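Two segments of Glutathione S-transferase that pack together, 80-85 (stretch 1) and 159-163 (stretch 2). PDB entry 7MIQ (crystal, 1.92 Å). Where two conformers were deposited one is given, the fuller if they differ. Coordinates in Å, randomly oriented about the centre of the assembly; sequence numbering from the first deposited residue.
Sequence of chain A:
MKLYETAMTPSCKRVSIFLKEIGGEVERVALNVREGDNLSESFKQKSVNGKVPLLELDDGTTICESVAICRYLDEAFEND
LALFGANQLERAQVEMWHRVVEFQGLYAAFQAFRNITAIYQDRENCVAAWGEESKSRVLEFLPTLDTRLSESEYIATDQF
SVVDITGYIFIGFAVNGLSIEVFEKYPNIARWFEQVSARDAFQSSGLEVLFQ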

# COMPACT_ATOMS: atom_id res chain seq x y z
N ASP A 80 -1.89 23.52 5.57
CA ASP A 80 -3.02 23.19 6.44
C ASP A 80 -4.07 22.33 5.75
O ASP A 80 -5.22 22.29 6.19
CB ASP A 80 -3.66 24.47 6.99
CG ASP A 80 -4.45 25.23 5.94
OD1 ASP A 80 -4.06 25.20 4.76
OD2 ASP A 80 -5.47 25.85 6.31
N LEU A 81 -3.69 21.63 4.67
CA LEU A 81 -4.64 20.74 3.95
C LEU A 81 -4.86 19.43 4.71
O LEU A 81 -5.79 18.71 4.32
CB LEU A 81 -4.05 20.47 2.56
CG LEU A 81 -4.32 21.46 1.42
CD1 LEU A 81 -5.78 21.48 0.99
CD2 LEU A 81 -3.82 22.86 1.73
N ALA A 82 -3.96 19.04 5.61
CA ALA A 82 -4.00 17.73 6.26
C ALA A 82 -4.32 16.59 5.28
O ALA A 82 -5.24 15.81 5.48
CB ALA A 82 -4.99 17.74 7.42
N LEU A 83 -3.56 16.53 4.17
CA LEU A 83 -3.89 15.56 3.12
C LEU A 83 -3.76 14.11 3.59
O LEU A 83 -4.38 13.22 2.99
CB LEU A 83 -3.03 15.80 1.88
CG LEU A 83 -3.33 17.09 1.10
CD1 LEU A 83 -2.52 17.17 -0.18
CD2 LEU A 83 -4.83 17.22 0.80
N PHE A 84 -2.97 13.85 4.63
CA PHE A 84 -2.90 12.51 5.19
C PHE A 84 -3.81 12.33 6.40
O PHE A 84 -3.81 11.25 7.00
CB PHE A 84 -1.45 12.16 5.56
CG PHE A 84 -0.60 11.77 4.38
CD1 PHE A 84 -0.69 10.50 3.84
CD2 PHE A 84 0.28 12.68 3.81
CE1 PHE A 84 0.09 10.14 2.75
CE2 PHE A 84 1.06 12.33 2.72
CZ PHE A 84 0.97 11.06 2.19
N GLY A 85 -4.60 13.34 6.75
CA GLY A 85 -5.52 13.22 7.87
C GLY A 85 -5.22 14.22 8.97
O GLY A 85 -4.05 14.41 9.31
N GLN A 159 -13.24 15.35 4.38
CA GLN A 159 -12.33 16.35 3.84
C GLN A 159 -11.52 15.75 2.70
O GLN A 159 -11.23 14.55 2.69
CB GLN A 159 -11.38 16.89 4.92
CG GLN A 159 -12.03 17.88 5.88
CD GLN A 159 -12.98 17.22 6.86
OE1 GLN A 159 -12.61 16.29 7.57
NE2 GLN A 159 -14.22 17.70 6.88
N PHE A 160 -11.19 16.59 1.72
CA PHE A 160 -10.29 16.20 0.65
C PHE A 160 -8.97 15.72 1.23
O PHE A 160 -8.41 16.35 2.12
CB PHE A 160 -10.06 17.38 -0.30
CG PHE A 160 -9.09 17.10 -1.41
CD1 PHE A 160 -9.51 16.47 -2.58
CD2 PHE A 160 -7.76 17.49 -1.30
CE1 PHE A 160 -8.62 16.22 -3.61
CE2 PHE A 160 -6.86 17.23 -2.33
CZ PHE A 160 -7.29 16.60 -3.48
N SER A 161 -8.48 14.58 0.73
CA SER A 161 -7.24 13.99 1.22
C SER A 161 -6.49 13.37 0.05
O SER A 161 -6.96 13.37 -1.09
CB SER A 161 -7.52 12.94 2.30
OG SER A 161 -8.00 11.74 1.72
N VAL A 162 -5.31 12.82 0.36
CA VAL A 162 -4.49 12.16 -0.66
C VAL A 162 -5.24 11.01 -1.32
O VAL A 162 -4.97 10.67 -2.48
CB VAL A 162 -3.16 11.69 -0.03
CG1 VAL A 162 -3.42 10.60 1.00
CG2 VAL A 162 -2.19 11.22 -1.11
N VAL A 163 -6.20 10.40 -0.61
CA VAL A 163 -6.96 9.30 -1.20
C VAL A 163 -7.76 9.78 -2.40
O VAL A 163 -7.97 9.03 -3.36
CB VAL A 163 -7.86 8.63 -0.14
CG1 VAL A 163 -8.58 7.43 -0.74
CG2 VAL A 163 -7.04 8.22 1.07
O HOH W 1 -7.90 19.01 2.61
O HOH W 2 -7.82 15.83 4.75

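A loop can be fastened to the start of a helix by very few direct polar contacts, provided that they are well aimed and flanked by apolar side chains. The packing of residues 80-85 against 159-163 in this glutathione S-transferase illustrates the principle, with Leu83, Val162 and Phe160 covering the most surface.

Leu83 sits at the centre and works through both its backbone and its side chain. Its carbonyl accepts the one direct hydrogen bond between the stretches, from Val162 N to Leu83 O, at 2.8 Å and nearly straight at 170°. The same oxygen lies 3.2 Å from Ser161 CB, and the backbones are close here, with Leu83 CA 4.2 Å from Ser161 CA. The Leu83 side chain, with chi1 in m and chi2 in t, brings CD2 to 3.6 Å from CD2 of Phe160. That ring, carried on a t rotamer, starts from a sideways CA-to-CB bond, yet its end comes nearer to the loop. Branched leucine and broad phenylalanine suit this buried, apolar place.

Val162 pairs its backbone bond with a second apolar contact: its CG1 lies 3.9 Å from Phe84 CD1. The CA-to-CB bond of Phe84 points away, but the length of the side chain lets the ring reach back to the compact valine.

Each stretch also braces its own backbone. Ala82 to Gly85 form a type I turn, closed by Gly85 N to Ala82 O at 2.9 Å; at the backbone angles of Gly85, a CB would jam against the preceding carbonyl oxygen. Ser161 is the helix N-cap, its OG accepting from Val163 N at 3.2 Å.

Water completes the polar side. One molecule donates to Leu81 O (2.7 Å) and Phe160 O (2.8 Å); another donates to Ala82 O and Phe160 O, both at 2.7 Å, linking carbonyls that cannot hydrogen-bond to each other. Altogether, the contact buries 274 Å², summed over both sides.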